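Local coordinates for protein HupZ (Streptococcus sp. 'group A', PDB 5ESC) that degrades heme in vitro and forms a dimer of the split-barrel fold related to pyridoxamine 5'-phosphate oxidases, at residues Lys95-Gln98 and Gly99-Val103; Thr3-Met6 and Lys7-Asn11; Gly50-Arg53 and Ile54-Asp58. All coordinates share one frame; numbering follows the deposited sequence.

Contact 1 of 3, residues Lys95-Gln98 and Gly99-Val103; sequences KWAQ and GRMGV
Arg100 folds back over Trp96, laying its guanidinium almost flat on the indole, the two planes 8° apart. This is a cation-pi stack, with CZ of Arg100 3.9 Å from the centroid of the Trp96 five-membered ring. The aliphatic chain continues it: Arg100 CD sits 3.4 Å from the centroid of the Trp96 six-membered ring, a CH-pi contact over the same face. Extended from CG to NE, the chain places CD over that ring and the guanidinium over the five-membered one. Arg35 is another cation-pi partner of Trp96.

A hydrogen bond holds the edge of the same guanidinium: NH1 of Arg100 reaches a lone pair of Trp96 O at 2.8 Å, limiting how the group can rotate. Ala97 O receives both Arg100 N (2.7 Å) and Met101 N (2.9 Å).

The apolar part belongs to Met101, whose CE lies at the edge of the indole, in its plane, 3.9 Å from Trp96 CZ3; at the same edge Met101 SD makes a Met-aromatic contact, 5.4 Å from the Trp96 six-membered ring centroid. Met101 CG leans on Ala97 CB.

With Gly99 at positive phi (91°), Ala97-Arg100 forms a type II beta turn, which leads the chain from helix 88-97 toward strand 106-117.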
ATOM      1  N   LYS A  95      22.959  -1.680 -13.433  1.00 17.56           N
ATOM      2  CA  LYS A  95      23.183  -0.678 -14.431  1.00 21.76           C
ATOM      3  C   LYS A  95      22.280   0.543 -14.291  1.00 21.91           C
ATOM      4  O   LYS A  95      22.752   1.673 -14.226  1.00 20.31           O
ATOM      5  CB  LYS A  95      22.948  -1.259 -15.819  1.00 24.97           C
ATOM      6  CG  LYS A  95      23.192  -0.300 -16.987  1.00 31.83           C
ATOM      7  CD  LYS A  95      24.693   0.157 -16.989  1.00 44.87           C
ATOM      8  CE  LYS A  95      25.155   0.985 -18.234  1.00 50.77           C
ATOM      9  NZ  LYS A  95      26.516   1.579 -18.073  1.00 49.55           N
ATOM     10  N   TRP A  96      20.972   0.284 -14.137  1.00 18.83           N
ATOM     11  CA  TRP A  96      20.003   1.301 -13.823  1.00 17.21           C
ATOM     12  C   TRP A  96      20.309   2.124 -12.585  1.00 18.69           C
ATOM     13  O   TRP A  96      20.002   3.324 -12.517  1.00 18.50           O
ATOM     14  CB  TRP A  96      18.612   0.667 -13.686  1.00 15.85           C
ATOM     15  CG  TRP A  96      17.523   1.546 -13.559  1.00 16.81           C
ATOM     16  CD1 TRP A  96      16.734   2.022 -14.569  1.00 18.80           C
ATOM     17  CD2 TRP A  96      16.978   2.094 -12.336  1.00 16.28           C
ATOM     18  NE1 TRP A  96      15.766   2.836 -14.066  1.00 17.32           N
ATOM     19  CE2 TRP A  96      15.892   2.911 -12.700  1.00 15.53           C
ATOM     20  CE3 TRP A  96      17.313   1.973 -10.979  1.00 14.93           C
ATOM     21  CZ2 TRP A  96      15.096   3.586 -11.736  1.00 16.83           C
ATOM     22  CZ3 TRP A  96      16.579   2.664 -10.044  1.00 16.73           C
ATOM     23  CH2 TRP A  96      15.482   3.484 -10.420  1.00 17.55           C
ATOM     24  N   ALA A  97      20.894   1.497 -11.580  1.00 17.29           N
ATOM     25  CA  ALA A  97      21.170   2.165 -10.312  1.00 17.99           C
ATOM     26  C   ALA A  97      22.250   3.289 -10.416  1.00 20.23           C
ATOM     27  O   ALA A  97      22.304   4.198  -9.596  1.00 18.78           O
ATOM     28  CB  ALA A  97      21.608   1.146  -9.308  1.00 19.94           C
ATOM     29  N   GLN A  98      23.070   3.191 -11.430  1.00 23.63           N
ATOM     30  CA  GLN A  98      24.248   4.066 -11.588  1.00 29.59           C
ATOM     31  C   GLN A  98      23.822   5.494 -11.864  1.00 30.63           C
ATOM     32  O   GLN A  98      23.102   5.738 -12.849  1.00 34.29           O
ATOM     33  CB  GLN A  98      25.070   3.547 -12.735  1.00 30.46           C
ATOM     34  CG  GLN A  98      25.854   2.299 -12.352  1.00 34.10           C
ATOM     35  CD  GLN A  98      26.593   1.699 -13.517  1.00 37.41           C
ATOM     36  OE1 GLN A  98      26.605   2.252 -14.610  1.00 39.34           O
ATOM     37  NE2 GLN A  98      27.184   0.549 -13.301  1.00 43.64           N
ATOM     38  N   GLY A  99      24.149   6.404 -10.954  1.00 31.90           N
ATOM     39  CA  GLY A  99      23.691   7.773 -11.021  1.00 32.17           C
ATOM     40  C   GLY A  99      22.389   7.962 -10.277  1.00 37.71           C
ATOM     41  O   GLY A  99      21.883   9.082 -10.206  1.00 39.16           O
ATOM     42  N   ARG A 100      21.803   6.895  -9.710  1.00 33.58           N
ATOM     43  CA  ARG A 100      20.511   7.038  -9.034  1.00 30.56           C
ATOM     44  C   ARG A 100      20.572   6.625  -7.588  1.00 31.13           C
ATOM     45  O   ARG A 100      20.026   7.327  -6.753  1.00 35.95           O
ATOM     46  CB  ARG A 100      19.370   6.246  -9.725  1.00 30.03           C
ATOM     47  CG  ARG A 100      18.946   6.640 -11.125  1.00 29.05           C
ATOM     48  CD  ARG A 100      17.683   5.866 -11.572  1.00 28.07           C
ATOM     49  NE  ARG A 100      17.164   6.304 -12.872  1.00 29.68           N
ATOM     50  CZ  ARG A 100      17.674   5.996 -14.065  1.00 32.82           C
ATOM     51  NH1 ARG A 100      18.726   5.197 -14.188  1.00 35.79           N
ATOM     52  NH2 ARG A 100      17.117   6.477 -15.172  1.00 34.38           N
ATOM     53  N   MET A 101      21.154   5.473  -7.262  1.00 31.82           N
ATOM     54  CA  MET A 101      21.191   5.005  -5.866  1.00 29.92           C
ATOM     55  C   MET A 101      22.387   4.101  -5.707  1.00 25.33           C
ATOM     56  O   MET A 101      23.157   3.967  -6.629  1.00 29.84           O
ATOM     57  CB  MET A 101      19.837   4.320  -5.538  1.00 31.57           C
ATOM     58  CG  MET A 101      19.372   3.350  -6.616  1.00 28.70           C
ATOM     59  SD  MET A 101      17.823   2.488  -6.210  1.00 27.56           S
ATOM     60  CE  MET A 101      16.638   3.817  -6.278  1.00 27.62           C
ATOM     61  N   GLY A 102      22.579   3.471  -4.566  1.00 26.43           N
ATOM     62  CA  GLY A 102      23.642   2.446  -4.395  1.00 25.62           C
ATOM     63  C   GLY A 102      23.432   1.164  -5.253  1.00 25.52           C
ATOM     64  O   GLY A 102      22.406   0.982  -5.933  1.00 20.32           O
ATOM     65  N   VAL A 103      24.436   0.323  -5.232  1.00 22.63           N
ATOM     66  CA  VAL A 103      24.449  -0.952  -5.942  1.00 22.83           C
ATOM     67  C   VAL A 103      23.354  -1.861  -5.349  1.00 19.40           C
ATOM     68  O   VAL A 103      23.283  -2.025  -4.149  1.00 16.95           O
ATOM     69  CB  VAL A 103      25.772  -1.661  -5.782  1.00 23.10           C
ATOM     70  CG1 VAL A 103      25.822  -2.894  -6.679  1.00 21.69           C
ATOM     71  CG2 VAL A 103      26.925  -0.681  -6.114  1.00 27.78           C
TER

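Contact 2 of 3, residues Thr3-Met6 and Lys7-Asn11; sequences TQEM and KDLIN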
ATOM      1  N   THR A   3      -2.086  -0.457 -20.720  1.00 44.18           N
ATOM      2  CA  THR A   3      -2.479   0.662 -21.532  1.00 43.28           C
ATOM      3  C   THR A   3      -1.563   1.848 -21.244  1.00 45.58           C
ATOM      4  O   THR A   3      -0.815   1.870 -20.242  1.00 39.51           O
ATOM      5  CB  THR A   3      -3.889   1.009 -21.145  1.00 45.71           C
ATOM      6  OG1 THR A   3      -3.892   1.417 -19.757  1.00 43.03           O
ATOM      7  CG2 THR A   3      -4.792  -0.220 -21.345  1.00 46.77           C
ATOM      8  N   GLN A   4      -1.644   2.849 -22.108  1.00 41.13           N
ATOM      9  CA  GLN A   4      -0.823   4.017 -21.974  1.00 41.80           C
ATOM     10  C   GLN A   4      -1.130   4.714 -20.627  1.00 41.06           C
ATOM     11  O   GLN A   4      -0.187   5.153 -19.928  1.00 39.85           O
ATOM     12  CB  GLN A   4      -1.007   4.956 -23.213  1.00 45.87           C
ATOM     13  CG  GLN A   4      -0.145   6.216 -23.208  1.00 48.23           C
ATOM     14  CD  GLN A   4       1.341   5.907 -23.211  1.00 53.71           C
ATOM     15  OE1 GLN A   4       1.804   5.029 -23.949  1.00 52.29           O
ATOM     16  NE2 GLN A   4       2.094   6.614 -22.378  1.00 54.63           N
ATOM     17  N   GLU A   5      -2.416   4.772 -20.246  1.00 37.93           N
ATOM     18  CA  GLU A   5      -2.821   5.347 -18.934  1.00 38.77           C
ATOM     19  C   GLU A   5      -2.080   4.580 -17.820  1.00 33.18           C
ATOM     20  O   GLU A   5      -1.442   5.212 -16.990  1.00 33.59           O
ATOM     21  CB  GLU A   5      -4.350   5.304 -18.704  1.00 41.09           C
ATOM     22  CG  GLU A   5      -4.866   5.994 -17.407  1.00 46.16           C
ATOM     23  CD  GLU A   5      -6.364   5.729 -17.131  1.00 54.56           C
ATOM     24  OE1 GLU A   5      -7.147   5.588 -18.111  1.00 61.86           O
ATOM     25  OE2 GLU A   5      -6.763   5.632 -15.944  1.00 54.65           O
ATOM     26  N   MET A   6      -2.133   3.248 -17.857  1.00 31.75           N
ATOM     27  CA  MET A   6      -1.317   2.404 -16.936  1.00 30.96           C
ATOM     28  C   MET A   6       0.124   2.850 -16.932  1.00 28.23           C
ATOM     29  O   MET A   6       0.641   3.040 -15.868  1.00 27.08           O
ATOM     30  CB  MET A   6      -1.391   0.897 -17.215  1.00 30.22           C
ATOM     31  CG  MET A   6      -2.691   0.248 -16.769  1.00 30.36           C
ATOM     32  SD  MET A   6      -2.821  -1.435 -17.299  1.00 30.86           S
ATOM     33  CE  MET A   6      -4.553  -1.894 -17.420  1.00 30.87           C
ATOM     34  N   LYS A   7       0.746   3.085 -18.095  1.00 29.07           N
ATOM     35  CA  LYS A   7       2.187   3.457 -18.152  1.00 31.48           C
ATOM     36  C   LYS A   7       2.444   4.804 -17.578  1.00 32.44           C
ATOM     37  O   LYS A   7       3.497   5.014 -16.970  1.00 33.75           O
ATOM     38  CB  LYS A   7       2.798   3.391 -19.564  1.00 34.00           C
ATOM     39  CG  LYS A   7       2.791   1.999 -20.129  1.00 35.99           C
ATOM     40  CD  LYS A   7       3.316   1.994 -21.560  1.00 40.66           C
ATOM     41  CE  LYS A   7       2.982   0.696 -22.318  1.00 41.87           C
ATOM     42  NZ  LYS A   7       3.217   0.865 -23.810  1.00 43.86           N
ATOM     43  N   ASP A   8       1.479   5.720 -17.725  1.00 35.46           N
ATOM     44  CA  ASP A   8       1.658   7.091 -17.250  1.00 36.11           C
ATOM     45  C   ASP A   8       1.687   7.130 -15.748  1.00 33.73           C
ATOM     46  O   ASP A   8       2.509   7.827 -15.189  1.00 30.78           O
ATOM     47  CB  ASP A   8       0.524   8.013 -17.711  1.00 41.66           C
ATOM     48  CG  ASP A   8       0.461   8.176 -19.220  1.00 45.92           C
ATOM     49  OD1 ASP A   8       1.474   7.938 -19.951  1.00 44.43           O
ATOM     50  OD2 ASP A   8      -0.660   8.536 -19.646  1.00 51.61           O
ATOM     51  N   LEU A   9       0.742   6.418 -15.110  1.00 33.47           N
ATOM     52  CA  LEU A   9       0.740   6.277 -13.636  1.00 31.78           C
ATOM     53  C   LEU A   9       1.966   5.631 -13.092  1.00 30.47           C
ATOM     54  O   LEU A   9       2.615   6.164 -12.158  1.00 29.71           O
ATOM     55  CB  LEU A   9      -0.474   5.495 -13.129  1.00 36.39           C
ATOM     56  CG  LEU A   9      -1.645   6.439 -12.855  1.00 36.93           C
ATOM     57  CD1 LEU A   9      -2.478   6.595 -14.113  1.00 38.96           C
ATOM     58  CD2 LEU A   9      -2.524   5.928 -11.750  1.00 39.31           C
ATOM     59  N   ILE A  10       2.307   4.488 -13.699  1.00 28.06           N
ATOM     60  CA  ILE A  10       3.512   3.763 -13.323  1.00 27.42           C
ATOM     61  C   ILE A  10       4.696   4.701 -13.420  1.00 28.62           C
ATOM     62  O   ILE A  10       5.562   4.726 -12.530  1.00 24.90           O
ATOM     63  CB  ILE A  10       3.760   2.483 -14.226  1.00 23.66           C
ATOM     64  CG1 ILE A  10       2.673   1.419 -13.957  1.00 21.20           C
ATOM     65  CG2 ILE A  10       5.142   1.958 -13.943  1.00 23.10           C
ATOM     66  CD1 ILE A  10       2.537   0.288 -14.944  1.00 19.96           C
ATOM     67  N   ASN A  11       4.752   5.464 -14.535  1.00 30.54           N
ATOM     68  CA  ASN A  11       5.876   6.418 -14.750  1.00 31.94           C
ATOM     69  C   ASN A  11       5.779   7.634 -13.838  1.00 29.00           C
ATOM     70  O   ASN A  11       6.748   8.237 -13.495  1.00 29.86           O
ATOM     71  CB  ASN A  11       5.971   6.911 -16.192  1.00 34.36           C
ATOM     72  CG  ASN A  11       6.508   5.869 -17.171  1.00 36.80           C
ATOM     73  OD1 ASN A  11       7.210   4.910 -16.816  1.00 39.10           O
ATOM     74  ND2 ASN A  11       6.147   6.059 -18.455  1.00 40.80           N
TER
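Met6 and Ile10 form the tight part of the first two turns of helix 4-12. CG1 of Ile10 lies only 3.2 Å from Met6 O, the same carbonyl that accepts Ile10 N. Beside them, Glu5 and Leu9 run alongside each other and point the same way, with Glu5 CG 4.1 Å from Leu9 CD1; that methyl also rests 3.4 Å from Glu5 O.

The looser side is polar. Gln4 first leads away from the next turn, but its chain bends at chi2 (61°) and brings the amide back across the Asp8 carboxylate, the two planes 51° apart. NE2 of Gln4 then donates to Asp8 OD1 at 2.8 Å, on the syn side but out of the carboxylate plane. This bond helps hold the carboxylate in place. Lys7 extends past the same glutamine.

Thr3 is the N-cap: its OG1 accepts Met6 N at 3.2 Å in a capping box, while the return bond from Thr3 N to Met6 SD is weak.

The helix lies against the sheet, with Met6 on Tyr75 and Ile10 on Phe77 of strand 73-84, Ile10 also meeting Phe66 of strand 61-68 and Leu36 of strand 35-38.

Contact 3 of 3, residues Gly50-Arg53 and Ile54-Asp58; sequences GQTR and INIED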
ATOM      1  N   GLY A  50      14.851  -6.174   3.977  1.00 21.13           N
ATOM      2  CA  GLY A  50      13.614  -5.734   4.701  1.00 18.40           C
ATOM      3  C   GLY A  50      12.437  -6.688   4.509  1.00 18.32           C
ATOM      4  O   GLY A  50      12.570  -7.748   3.917  1.00 16.97           O
ATOM      5  N   GLN A  51      11.300  -6.304   5.024  1.00 16.14           N
ATOM      6  CA  GLN A  51      10.229  -7.189   5.169  1.00 17.19           C
ATOM      7  C   GLN A  51       9.636  -7.553   3.790  1.00 15.87           C
ATOM      8  O   GLN A  51       9.233  -8.680   3.630  1.00 16.51           O
ATOM      9  CB  GLN A  51       9.151  -6.576   6.092  1.00 17.87           C
ATOM     10  CG  GLN A  51       8.123  -7.613   6.548  1.00 19.85           C
ATOM     11  CD  GLN A  51       8.717  -8.795   7.365  1.00 21.39           C
ATOM     12  OE1 GLN A  51       9.478  -8.552   8.325  1.00 23.68           O
ATOM     13  NE2 GLN A  51       8.399 -10.012   7.025  1.00 19.47           N
ATOM     14  N   THR A  52       9.608  -6.616   2.835  1.00 15.25           N
ATOM     15  CA  THR A  52       9.065  -6.913   1.517  1.00 13.26           C
ATOM     16  C   THR A  52       9.873  -8.081   0.943  1.00 13.59           C
ATOM     17  O   THR A  52       9.330  -9.063   0.459  1.00  9.61           O
ATOM     18  CB  THR A  52       9.111  -5.684   0.578  1.00 13.48           C
ATOM     19  OG1 THR A  52       8.265  -4.669   1.109  1.00 18.21           O
ATOM     20  CG2 THR A  52       8.681  -6.002  -0.866  1.00 11.89           C
ATOM     21  N   ARG A  53      11.201  -7.984   1.000  1.00 11.36           N
ATOM     22  CA  ARG A  53      12.051  -9.002   0.460  1.00 12.47           C
ATOM     23  C   ARG A  53      11.861 -10.370   1.138  1.00 14.48           C
ATOM     24  O   ARG A  53      11.756 -11.410   0.425  1.00 12.71           O
ATOM     25  CB  ARG A  53      13.549  -8.586   0.525  1.00 12.00           C
ATOM     26  CG  ARG A  53      14.446  -9.632  -0.026  1.00 13.26           C
ATOM     27  CD  ARG A  53      15.937  -9.253   0.097  1.00 13.54           C
ATOM     28  NE  ARG A  53      16.780 -10.257  -0.497  1.00 13.53           N
ATOM     29  CZ  ARG A  53      18.099 -10.081  -0.652  1.00 17.59           C
ATOM     30  NH1 ARG A  53      18.660  -8.975  -0.188  1.00 17.84           N
ATOM     31  NH2 ARG A  53      18.850 -11.023  -1.179  1.00 19.44           N
ATOM     32  N   ILE A  54      11.817 -10.364   2.496  1.00 13.26           N
ATOM     33  CA  ILE A  54      11.649 -11.553   3.284  0.50 14.80           C
ATOM     34  C   ILE A  54      10.313 -12.261   2.924  1.00 12.81           C
ATOM     35  O   ILE A  54      10.246 -13.480   2.790  1.00 12.22           O
ATOM     36  CB  ILE A  54      11.654 -11.173   4.770  0.50 16.83           C
ATOM     37  CG1 ILE A  54      12.985 -10.565   5.142  0.50 19.88           C
ATOM     38  CG2 ILE A  54      11.398 -12.365   5.676  0.50 19.98           C
ATOM     39  CD1 ILE A  54      14.129 -11.426   4.746  0.50 20.14           C
ATOM     40  N   ASN A  55       9.276 -11.475   2.778  1.00 11.83           N
ATOM     41  CA  ASN A  55       7.958 -11.986   2.441  1.00 13.40           C
ATOM     42  C   ASN A  55       7.956 -12.553   1.017  1.00 12.54           C
ATOM     43  O   ASN A  55       7.385 -13.642   0.774  1.00 14.65           O
ATOM     44  CB  ASN A  55       6.909 -10.874   2.586  1.00 13.32           C
ATOM     45  CG  ASN A  55       6.650 -10.467   4.050  1.00 14.61           C
ATOM     46  OD1 ASN A  55       7.119 -11.075   4.983  1.00 16.84           O
ATOM     47  ND2 ASN A  55       5.894  -9.390   4.214  1.00 12.80           N
ATOM     48  N   ILE A  56       8.517 -11.806   0.043  1.00 12.84           N
ATOM     49  CA  ILE A  56       8.653 -12.352  -1.358  1.00 13.43           C
ATOM     50  C   ILE A  56       9.391 -13.722  -1.405  1.00 14.44           C
ATOM     51  O   ILE A  56       8.911 -14.692  -1.986  1.00 12.45           O
ATOM     52  CB  ILE A  56       9.288 -11.353  -2.360  1.00 12.84           C
ATOM     53  CG1 ILE A  56       8.312 -10.182  -2.628  1.00 13.75           C
ATOM     54  CG2 ILE A  56       9.715 -12.024  -3.643  1.00 13.25           C
ATOM     55  CD1 ILE A  56       8.996  -8.949  -3.136  1.00 15.00           C
ATOM     56  N   GLU A  57      10.509 -13.795  -0.716  1.00 14.44           N
ATOM     57  CA  GLU A  57      11.247 -15.063  -0.634  1.00 18.23           C
ATOM     58  C   GLU A  57      10.459 -16.134   0.107  1.00 17.04           C
ATOM     59  O   GLU A  57      10.536 -17.271  -0.306  1.00 17.15           O
ATOM     60  CB  GLU A  57      12.658 -14.853   0.005  1.00 20.29           C
ATOM     61  CG  GLU A  57      13.471 -13.888  -0.818  1.00 24.25           C
ATOM     62  CD  GLU A  57      14.897 -13.649  -0.278  1.00 30.57           C
ATOM     63  OE1 GLU A  57      15.303 -14.431   0.567  1.00 44.35           O
ATOM     64  OE2 GLU A  57      15.620 -12.725  -0.683  1.00 28.65           O
ATOM     65  N   ASP A  58       9.706 -15.784   1.155  1.00 15.95           N
ATOM     66  CA  ASP A  58       8.869 -16.757   1.849  1.00 16.80           C
ATOM     67  C   ASP A  58       7.733 -17.351   0.991  1.00 18.18           C
ATOM     68  O   ASP A  58       7.510 -18.570   0.995  1.00 15.79           O
ATOM     69  CB  ASP A  58       8.225 -16.224   3.126  1.00 18.93           C
ATOM     70  CG  ASP A  58       7.391 -17.299   3.860  1.00 25.45           C
ATOM     71  OD1 ASP A  58       8.011 -18.195   4.484  1.00 28.91           O
ATOM     72  OD2 ASP A  58       6.121 -17.288   3.760  1.00 25.02           O
TER
HETATM   73  O   HOH W   1      17.866 -13.565  -1.922  1.00 24.49           O
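Arg53 and Glu57, one turn apart, form a salt bridge in which NE of Arg53 donates to Glu57 OE2 at 2.7 Å. The bond is fairly straight (158°) and meets the oxygen nearly along its C-O axis, while the guanidinium and carboxylate planes stand 70° apart. A water closes a second route between the two groups, accepting from Arg53 NH2 at 2.8 Å and donating to Glu57 OE2 at 2.7 Å. NH1 turns to other partners, a salt bridge with Asp49 and a hydrogen bond to Thr48 O, so all three nitrogens of the arginine are engaged.

These residues belong to helix 51-59, which starts from Gly50 as N-cap and packs on strands 26-31, 41-46 and 73-84 of the split barrel. Regular backbone bonds run through it, from Ile54 N to Gly50 O (3.1 Å) up to Glu57 N with Arg53 O (2.9 Å).

A second polar pair joins Gln51 to Asn55. A turn at its second torsion carries the glutamine amide toward Asn55, and Gln51 NE2 donates to Asn55 OD1 at 2.6 Å, from above the carbonyl plane of Asn55, although OD1 lies close to the amide plane of Gln51. Asn55 ND2 bonds to Thr19 OG1, so both ends of the buried amide are satisfied.

Apolar contact is made by Thr52 and Ile56, which lie side by side; CG2 of Thr52 comes 3.7 Å from Ile56 CD1, and both residues touch Tyr44.

How the contacts relate
All three contacts are local, but they belong to three different helices. Contacts 2 and 3 lie at helix starts, on opposite sides of the chain's centre, centres about 26 Å apart; contact 1 spans the C-terminal part of helix 88-97 and the loop beyond. It is also the surface contact of the set, relying on aromatic stacking, whereas the partly buried contacts 2 and 3 turn aliphatic groups toward the sheet and link polar side chains one turn apart. A glutamine plays that part in both, paired with a carboxylate in contact 2 and an amide in contact 3. Side chains of contacts 2 and 3 touch strand 73-84, and those of contacts 1 and 3 strand 41-46.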